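Local coordinates for protein putative glycosyl hydrolase (Bacteroides thetaiotaomicron VPI-5482, PDB 3K11) that probably hydrolyses glycosidic bonds as a member of glycosyl hydrolase family 88, its own substrate not being established, at residues 27-40 against 403-415. Sequence-based numbering, arbitrary orientation.
With EDO (1,2-ethanediol), chain B.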
ATOM      1  N   LEU A  27     -11.344   5.681 -27.929  1.00 25.96           N
ATOM      2  CA  LEU A  27     -11.802   4.349 -28.182  1.00 26.94           C
ATOM      3  C   LEU A  27     -13.094   4.510 -29.001  1.00 29.00           C
ATOM      4  O   LEU A  27     -13.964   5.301 -28.617  1.00 29.86           O
ATOM      5  CB  LEU A  27     -12.081   3.711 -26.838  1.00 27.15           C
ATOM      6  CG  LEU A  27     -12.540   2.269 -26.782  1.00 31.01           C
ATOM      7  CD1 LEU A  27     -11.440   1.400 -27.419  1.00 28.32           C
ATOM      8  CD2 LEU A  27     -12.861   1.890 -25.281  1.00 25.74           C
ATOM      9  N   THR A  28     -13.238   3.783 -30.108  1.00 26.64           N
ATOM     10  CA  THR A  28     -14.467   3.815 -30.902  1.00 28.57           C
ATOM     11  C   THR A  28     -15.234   2.521 -30.681  1.00 27.52           C
ATOM     12  O   THR A  28     -14.642   1.489 -30.371  1.00 27.45           O
ATOM     13  CB  THR A  28     -14.175   3.951 -32.420  1.00 28.29           C
ATOM     14  OG1 THR A  28     -13.570   2.744 -32.858  1.00 28.43           O
ATOM     15  CG2 THR A  28     -13.258   5.135 -32.681  1.00 31.50           C
ATOM     16  N   PRO A  29     -16.560   2.576 -30.777  1.00 28.34           N
ATOM     17  CA  PRO A  29     -17.282   1.316 -30.670  1.00 27.82           C
ATOM     18  C   PRO A  29     -16.916   0.332 -31.776  1.00 27.80           C
ATOM     19  O   PRO A  29     -16.972  -0.858 -31.552  1.00 26.62           O
ATOM     20  CB  PRO A  29     -18.756   1.732 -30.714  1.00 29.04           C
ATOM     21  CG  PRO A  29     -18.786   3.105 -31.217  1.00 30.58           C
ATOM     22  CD  PRO A  29     -17.465   3.727 -30.911  1.00 28.51           C
ATOM     23  N   GLU A  30     -16.522   0.823 -32.948  1.00 26.85           N
ATOM     24  CA  GLU A  30     -16.062  -0.067 -34.017  1.00 27.58           C
ATOM     25  C   GLU A  30     -14.800  -0.839 -33.618  1.00 27.30           C
ATOM     26  O   GLU A  30     -14.683  -2.040 -33.899  1.00 26.69           O
ATOM     27  CB  GLU A  30     -15.822   0.711 -35.302  1.00 28.68           C
ATOM     28  CG  GLU A  30     -17.119   1.252 -35.915  1.00 34.06           C
ATOM     29  CD  GLU A  30     -17.657   2.552 -35.276  1.00 44.30           C
ATOM     30  OE1 GLU A  30     -16.956   3.198 -34.456  1.00 31.21           O
ATOM     31  OE2 GLU A  30     -18.800   2.923 -35.626  1.00 44.85           O
ATOM     32  N   GLN A  31     -13.847  -0.179 -32.983  0.60 28.10           N
ATOM     33  CA  GLN A  31     -12.661  -0.910 -32.557  0.60 27.57           C
ATOM     34  C   GLN A  31     -13.049  -1.966 -31.499  0.60 26.27           C
ATOM     35  O   GLN A  31     -12.654  -3.131 -31.627  0.60 24.62           O
ATOM     36  CB  GLN A  31     -11.548   0.023 -32.051  0.60 29.00           C
ATOM     37  CG  GLN A  31     -10.213  -0.699 -31.754  0.60 31.95           C
ATOM     38  CD  GLN A  31      -9.738  -1.614 -32.878  0.60 32.69           C
ATOM     39  OE1 GLN A  31      -9.549  -1.196 -34.033  0.60 41.08           O
ATOM     40  NE2 GLN A  31      -9.572  -2.888 -32.550  0.60 29.00           N
ATOM     41  N   VAL A  32     -13.879  -1.594 -30.517  1.00 23.55           N
ATOM     42  CA  VAL A  32     -14.274  -2.552 -29.495  1.00 23.18           C
ATOM     43  C   VAL A  32     -14.941  -3.734 -30.181  1.00 23.19           C
ATOM     44  O   VAL A  32     -14.635  -4.891 -29.886  1.00 23.13           O
ATOM     45  CB  VAL A  32     -15.231  -1.953 -28.422  1.00 24.40           C
ATOM     46  CG1 VAL A  32     -15.630  -3.056 -27.415  1.00 23.76           C
ATOM     47  CG2 VAL A  32     -14.576  -0.762 -27.687  1.00 20.95           C
ATOM     48  N   LYS A  33     -15.809  -3.460 -31.149  1.00 23.06           N
ATOM     49  CA  LYS A  33     -16.501  -4.567 -31.818  1.00 22.39           C
ATOM     50  C   LYS A  33     -15.528  -5.475 -32.584  1.00 26.18           C
ATOM     51  O   LYS A  33     -15.691  -6.702 -32.611  1.00 25.64           O
ATOM     52  CB  LYS A  33     -17.598  -4.013 -32.735  1.00 24.69           C
ATOM     53  CG  LYS A  33     -18.398  -5.017 -33.538  1.00 29.00           C
ATOM     54  CD  LYS A  33     -19.273  -5.898 -32.713  1.00 27.78           C
ATOM     55  CE  LYS A  33     -20.428  -6.469 -33.529  1.00 33.23           C
ATOM     56  NZ  LYS A  33     -19.946  -7.335 -34.619  1.00 26.24           N
ATOM     57  N   LYS A  34     -14.525  -4.880 -33.225  1.00 27.60           N
ATOM     58  CA  LYS A  34     -13.510  -5.658 -33.927  1.00 29.46           C
ATOM     59  C   LYS A  34     -12.811  -6.642 -32.981  1.00 27.83           C
ATOM     60  O   LYS A  34     -12.567  -7.810 -33.319  1.00 24.78           O
ATOM     61  CB  LYS A  34     -12.487  -4.702 -34.544  1.00 30.96           C
ATOM     62  CG  LYS A  34     -11.325  -5.383 -35.257  1.00 37.35           C
ATOM     63  CD  LYS A  34     -10.318  -4.347 -35.808  1.00 39.48           C
ATOM     64  CE  LYS A  34      -9.128  -5.036 -36.530  1.00 45.99           C
ATOM     65  NZ  LYS A  34      -8.337  -5.935 -35.603  1.00 45.55           N
ATOM     66  N   ASP A  35     -12.544  -6.179 -31.768  1.00 25.05           N
ATOM     67  CA  ASP A  35     -11.856  -6.998 -30.790  1.00 26.58           C
ATOM     68  C   ASP A  35     -12.725  -8.108 -30.220  1.00 25.81           C
ATOM     69  O   ASP A  35     -12.302  -9.265 -30.158  1.00 27.23           O
ATOM     70  CB  ASP A  35     -11.243  -6.105 -29.721  1.00 24.58           C
ATOM     71  CG  ASP A  35     -10.006  -5.343 -30.236  1.00 34.12           C
ATOM     72  OD1 ASP A  35      -9.404  -5.722 -31.265  1.00 30.61           O
ATOM     73  OD2 ASP A  35      -9.620  -4.340 -29.621  1.00 30.20           O
ATOM     74  N   ILE A  36     -13.961  -7.802 -29.848  1.00 25.28           N
ATOM     75  CA  ILE A  36     -14.844  -8.891 -29.375  1.00 25.76           C
ATOM     76  C   ILE A  36     -15.169  -9.857 -30.510  1.00 25.04           C
ATOM     77  O   ILE A  36     -15.349 -11.025 -30.271  1.00 23.63           O
ATOM     78  CB  ILE A  36     -16.093  -8.414 -28.560  1.00 24.38           C
ATOM     79  CG1 ILE A  36     -17.042  -7.534 -29.393  1.00 24.60           C
ATOM     80  CG2 ILE A  36     -15.644  -7.733 -27.285  1.00 23.12           C
ATOM     81  CD1 ILE A  36     -18.450  -7.296 -28.763  1.00 22.93           C
ATOM     82  N   ASP A  37     -15.232  -9.378 -31.744  1.00 24.67           N
ATOM     83  CA  ASP A  37     -15.452 -10.277 -32.903  1.00 23.66           C
ATOM     84  C   ASP A  37     -14.287 -11.263 -33.064  1.00 24.33           C
ATOM     85  O   ASP A  37     -14.499 -12.417 -33.413  1.00 24.31           O
ATOM     86  CB  ASP A  37     -15.620  -9.465 -34.176  1.00 24.45           C
ATOM     87  CG  ASP A  37     -17.047  -8.931 -34.390  1.00 27.81           C
ATOM     88  OD1 ASP A  37     -18.000  -9.398 -33.738  1.00 31.41           O
ATOM     89  OD2 ASP A  37     -17.168  -8.029 -35.274  1.00 31.42           O
ATOM     90  N   ARG A  38     -13.063 -10.826 -32.761  1.00 26.64           N
ATOM     91  CA  ARG A  38     -11.885 -11.711 -32.815  1.00 24.75           C
ATOM     92  C   ARG A  38     -11.964 -12.801 -31.748  1.00 25.91           C
ATOM     93  O   ARG A  38     -11.690 -13.979 -32.017  1.00 24.00           O
ATOM     94  CB  ARG A  38     -10.585 -10.913 -32.729  1.00 25.06           C
ATOM     95  CG  ARG A  38      -9.358 -11.756 -32.996  1.00 31.47           C
ATOM     96  CD  ARG A  38      -8.117 -10.927 -33.309  1.00 29.53           C
ATOM     97  NE  ARG A  38      -7.589 -10.222 -32.143  1.00 26.84           N
ATOM     98  CZ  ARG A  38      -7.849  -8.952 -31.840  1.00 27.81           C
ATOM     99  NH1 ARG A  38      -8.655  -8.195 -32.582  1.00 30.42           N
ATOM    100  NH2 ARG A  38      -7.313  -8.430 -30.749  1.00 29.42           N
ATOM    101  N   VAL A  39     -12.377 -12.419 -30.543  1.00 25.16           N
ATOM    102  CA  VAL A  39     -12.570 -13.393 -29.471  1.00 25.60           C
ATOM    103  C   VAL A  39     -13.716 -14.342 -29.850  1.00 25.70           C
ATOM    104  O   VAL A  39     -13.605 -15.562 -29.702  1.00 24.21           O
ATOM    105  CB  VAL A  39     -12.890 -12.711 -28.118  1.00 26.72           C
ATOM    106  CG1 VAL A  39     -13.236 -13.767 -27.097  1.00 23.20           C
ATOM    107  CG2 VAL A  39     -11.713 -11.798 -27.647  1.00 23.76           C
ATOM    108  N   PHE A  40     -14.816 -13.783 -30.347  1.00 24.99           N
ATOM    109  CA  PHE A  40     -15.973 -14.588 -30.704  1.00 24.79           C
ATOM    110  C   PHE A  40     -15.619 -15.615 -31.783  1.00 24.92           C
ATOM    111  O   PHE A  40     -16.001 -16.787 -31.692  1.00 23.26           O
ATOM    112  CB  PHE A  40     -17.108 -13.682 -31.193  1.00 24.90           C
ATOM    113  CG  PHE A  40     -18.323 -14.439 -31.642  1.00 25.61           C
ATOM    114  CD1 PHE A  40     -19.041 -15.183 -30.741  1.00 23.62           C
ATOM    115  CD2 PHE A  40     -18.712 -14.445 -32.981  1.00 30.28           C
ATOM    116  CE1 PHE A  40     -20.144 -15.918 -31.128  1.00 27.03           C
ATOM    117  CE2 PHE A  40     -19.807 -15.177 -33.380  1.00 34.57           C
ATOM    118  CZ  PHE A  40     -20.544 -15.902 -32.441  1.00 28.55           C
ATOM    119  N   VAL A 403     -14.562 -10.689 -21.088  1.00 24.28           N
ATOM    120  CA  VAL A 403     -14.082  -9.801 -22.128  1.00 23.63           C
ATOM    121  C   VAL A 403     -15.209  -9.496 -23.082  1.00 22.89           C
ATOM    122  O   VAL A 403     -15.371  -8.352 -23.520  1.00 23.73           O
ATOM    123  CB  VAL A 403     -12.843 -10.423 -22.833  1.00 24.99           C
ATOM    124  CG1 VAL A 403     -12.521  -9.686 -24.139  1.00 21.44           C
ATOM    125  CG2 VAL A 403     -11.638 -10.409 -21.839  1.00 22.25           C
ATOM    126  N   LEU A 404     -15.956 -10.524 -23.472  1.00 22.03           N
ATOM    127  CA  LEU A 404     -17.074 -10.308 -24.399  1.00 23.92           C
ATOM    128  C   LEU A 404     -18.130  -9.382 -23.812  1.00 25.00           C
ATOM    129  O   LEU A 404     -18.649  -8.488 -24.484  1.00 22.47           O
ATOM    130  CB  LEU A 404     -17.730 -11.651 -24.785  1.00 24.19           C
ATOM    131  CG  LEU A 404     -16.896 -12.592 -25.693  1.00 27.38           C
ATOM    132  CD1 LEU A 404     -17.464 -14.051 -25.685  1.00 22.40           C
ATOM    133  CD2 LEU A 404     -16.855 -12.042 -27.148  1.00 20.63           C
ATOM    134  N   TRP A 405     -18.449  -9.620 -22.555  1.00 22.27           N
ATOM    135  CA  TRP A 405     -19.502  -8.865 -21.859  1.00 22.23           C
ATOM    136  C   TRP A 405     -19.049  -7.427 -21.656  1.00 23.23           C
ATOM    137  O   TRP A 405     -19.795  -6.496 -21.920  1.00 24.66           O
ATOM    138  CB  TRP A 405     -19.800  -9.524 -20.511  1.00 24.04           C
ATOM    139  CG  TRP A 405     -21.231  -9.441 -20.045  1.00 22.60           C
ATOM    140  CD1 TRP A 405     -22.201  -8.601 -20.482  1.00 24.43           C
ATOM    141  CD2 TRP A 405     -21.818 -10.228 -19.015  1.00 22.88           C
ATOM    142  NE1 TRP A 405     -23.357  -8.819 -19.797  1.00 24.81           N
ATOM    143  CE2 TRP A 405     -23.149  -9.803 -18.875  1.00 22.38           C
ATOM    144  CE3 TRP A 405     -21.356 -11.269 -18.211  1.00 23.01           C
ATOM    145  CZ2 TRP A 405     -24.001 -10.352 -17.938  1.00 25.29           C
ATOM    146  CZ3 TRP A 405     -22.203 -11.825 -17.297  1.00 23.28           C
ATOM    147  CH2 TRP A 405     -23.499 -11.350 -17.143  1.00 21.87           C
ATOM    148  N   ALA A 406     -17.804  -7.248 -21.226  1.00 21.36           N
ATOM    149  CA  ALA A 406     -17.245  -5.893 -21.095  1.00 23.79           C
ATOM    150  C   ALA A 406     -17.255  -5.091 -22.409  1.00 24.18           C
ATOM    151  O   ALA A 406     -17.609  -3.901 -22.456  1.00 23.13           O
ATOM    152  CB  ALA A 406     -15.840  -5.990 -20.476  1.00 21.00           C
ATOM    153  N   GLY A 407     -16.859  -5.754 -23.483  1.00 23.21           N
ATOM    154  CA  GLY A 407     -16.846  -5.137 -24.807  1.00 24.01           C
ATOM    155  C   GLY A 407     -18.233  -4.742 -25.207  1.00 25.50           C
ATOM    156  O   GLY A 407     -18.465  -3.627 -25.658  1.00 23.12           O
ATOM    157  N   ALA A 408     -19.169  -5.668 -25.046  1.00 23.56           N
ATOM    158  CA  ALA A 408     -20.566  -5.384 -25.376  1.00 27.02           C
ATOM    159  C   ALA A 408     -21.083  -4.148 -24.659  1.00 23.84           C
ATOM    160  O   ALA A 408     -21.755  -3.309 -25.259  1.00 24.69           O
ATOM    161  CB  ALA A 408     -21.442  -6.576 -25.011  1.00 26.53           C
ATOM    162  N   GLU A 409     -20.759  -4.040 -23.377  1.00 22.97           N
ATOM    163  CA  GLU A 409     -21.237  -2.950 -22.555  1.00 22.39           C
ATOM    164  C   GLU A 409     -20.486  -1.654 -22.835  1.00 22.32           C
ATOM    165  O   GLU A 409     -21.072  -0.536 -22.827  1.00 22.10           O
ATOM    166  CB  GLU A 409     -21.137  -3.332 -21.062  1.00 24.07           C
ATOM    167  CG  GLU A 409     -22.079  -2.563 -20.183  1.00 22.92           C
ATOM    168  CD  GLU A 409     -23.549  -2.863 -20.426  1.00 26.19           C
ATOM    169  OE1 GLU A 409     -23.866  -3.887 -21.017  1.00 30.60           O
ATOM    170  OE2 GLU A 409     -24.359  -2.036 -20.022  1.00 26.10           O
HETATM  171  N   MSE A 410     -19.212  -1.768 -23.155  1.00 23.01           N
HETATM  172  CA  MSE A 410     -18.467  -0.591 -23.610  1.00 23.83           C
HETATM  173  C   MSE A 410     -19.028  -0.016 -24.902  1.00 23.40           C
HETATM  174  O   MSE A 410     -19.098   1.219 -25.067  1.00 24.03           O
HETATM  175  CB  MSE A 410     -16.965  -0.904 -23.790  1.00 23.88           C
HETATM  176  CG  MSE A 410     -16.166  -1.075 -22.525  1.00 22.75           C
HETATM  177 SE   MSE A 410     -16.091   0.471 -21.443  0.75 22.01          SE
HETATM  178  CE  MSE A 410     -15.565   1.760 -22.727  1.00 18.12           C
ATOM    179  N   ILE A 411     -19.495  -0.858 -25.808  1.00 23.49           N
ATOM    180  CA  ILE A 411     -20.117  -0.354 -27.042  1.00 22.88           C
ATOM    181  C   ILE A 411     -21.353   0.478 -26.706  1.00 24.49           C
ATOM    182  O   ILE A 411     -21.510   1.592 -27.246  1.00 25.73           O
ATOM    183  CB  ILE A 411     -20.434  -1.507 -28.039  1.00 21.20           C
ATOM    184  CG1 ILE A 411     -19.108  -2.050 -28.607  1.00 21.30           C
ATOM    185  CG2 ILE A 411     -21.445  -1.078 -29.198  1.00 19.87           C
ATOM    186  CD1 ILE A 411     -19.186  -3.495 -29.251  1.00 20.74           C
ATOM    187  N   ARG A 412     -22.207  -0.036 -25.809  0.50 25.33           N
ATOM    188  CA  ARG A 412     -23.379   0.723 -25.346  0.50 23.67           C
ATOM    189  C   ARG A 412     -22.944   2.055 -24.760  0.50 23.81           C
ATOM    190  O   ARG A 412     -23.481   3.105 -25.109  0.50 23.05           O
ATOM    191  CB  ARG A 412     -24.136  -0.046 -24.268  0.50 25.17           C
ATOM    192  CG  ARG A 412     -25.326   0.705 -23.657  0.50 28.40           C
ATOM    193  CD  ARG A 412     -26.506   0.637 -24.550  0.50 42.40           C
ATOM    194  NE  ARG A 412     -27.294  -0.579 -24.329  0.50 44.14           N
ATOM    195  CZ  ARG A 412     -28.136  -1.112 -25.220  0.50 49.29           C
ATOM    196  NH1 ARG A 412     -28.297  -0.582 -26.443  0.50 52.22           N
ATOM    197  NH2 ARG A 412     -28.808  -2.211 -24.902  0.50 44.51           N
ATOM    198  N   LEU A 413     -21.985   1.996 -23.846  1.00 23.68           N
ATOM    199  CA  LEU A 413     -21.488   3.219 -23.171  1.00 25.27           C
ATOM    200  C   LEU A 413     -20.974   4.254 -24.173  1.00 24.43           C
ATOM    201  O   LEU A 413     -21.323   5.467 -24.118  1.00 24.80           O
ATOM    202  CB  LEU A 413     -20.381   2.833 -22.171  1.00 23.14           C
ATOM    203  CG  LEU A 413     -19.769   3.946 -21.300  1.00 27.85           C
ATOM    204  CD1 LEU A 413     -20.838   4.577 -20.378  1.00 24.18           C
ATOM    205  CD2 LEU A 413     -18.569   3.434 -20.483  1.00 23.82           C
ATOM    206  N   LEU A 414     -20.144   3.793 -25.106  1.00 25.96           N
ATOM    207  CA  LEU A 414     -19.604   4.704 -26.125  1.00 25.18           C
ATOM    208  C   LEU A 414     -20.655   5.247 -27.088  1.00 26.06           C
ATOM    209  O   LEU A 414     -20.475   6.333 -27.652  1.00 24.94           O
ATOM    210  CB  LEU A 414     -18.468   4.046 -26.919  1.00 25.61           C
ATOM    211  CG  LEU A 414     -17.251   3.600 -26.103  1.00 23.87           C
ATOM    212  CD1 LEU A 414     -16.396   2.657 -26.947  1.00 23.43           C
ATOM    213  CD2 LEU A 414     -16.465   4.838 -25.649  1.00 22.55           C
ATOM    214  N   ASN A 415     -21.724   4.498 -27.296  1.00 24.77           N
ATOM    215  CA  ASN A 415     -22.844   4.935 -28.132  1.00 27.15           C
ATOM    216  C   ASN A 415     -23.863   5.832 -27.424  1.00 28.32           C
ATOM    217  O   ASN A 415     -24.768   6.342 -28.062  1.00 28.80           O
ATOM    218  CB  ASN A 415     -23.591   3.724 -28.680  1.00 27.74           C
ATOM    219  CG  ASN A 415     -22.862   3.046 -29.846  1.00 29.27           C
ATOM    220  OD1 ASN A 415     -22.125   3.690 -30.591  1.00 32.49           O
ATOM    221  ND2 ASN A 415     -23.134   1.759 -30.039  1.00 29.41           N
TER
HETATM  222  C1  EDO B   1     -20.284  -1.502 -32.948  1.00 50.68           C
HETATM  223  O1  EDO B   1     -21.460  -2.275 -32.623  1.00 42.30           O
HETATM  224  C2  EDO B   1     -20.644  -0.218 -33.696  1.00 57.15           C
HETATM  225  O2  EDO B   1     -21.487   0.648 -32.894  1.00 56.26           O
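The side chains of Asn415 and Pro29 cross obliquely, and the carboxamide OD1 of Asn415 lies 3.4 Å from Pro29 CG. Its ND2 turns to a 1,2-ethanediol, probably from the crystallisation liquor, with a weak hydrogen bond to O2 of 3.5 Å. A second flat group, the Arg38 guanidinium, receives Asp35 OD1 at its edge and in its plane, NH1 being 2.9 Å from that oxygen; this salt bridge lies along helix 29-40, beside the interface.

No hydrogen bond crosses between 27-40 and 403-415; the helical segments 29-40 and 403-415 run antiparallel at 167°, their axes approaching to 9.1 Å, and interlock through apolar knobs. Ile36 sits among Leu404, Gly407, Ala408 and Ile411. With its CG1 held between the backbone N and the carbonyl carbon (chi1 63°), CD1 meets Ile411 CD1 tip to tip at 3.9 Å, while CG2 rests against the Gly407 backbone, where a beta carbon would clash with it. Val32 CG1 also uses this close approach, reaching Gly407 O at 3.4 Å. Ile411 is the reciprocal knob, packed among Pro29, Val32, Lys33 and Ile36; an alanine here would probably open a gap between these four residues and leave the tip of Ile36 without its mate. Toward one end Leu404 CD2 presses on Ile36 O (3.6 Å) and Val39; toward the other, Leu27 crosses both Leu414 and the selenomethionine Met410 at about right angles.

The pair joins the first and last helices of the chain, consistent with closure of the helical barrel expected of a six-hairpin glycosidase. Helix 101-128 touches Lys33, Ile36 and Phe40, and Lys33 bridges Asp37 and Asp100. Trp405 and Ala408 face helix 82-98, while Glu409 and Leu413 pack on helix 326-342.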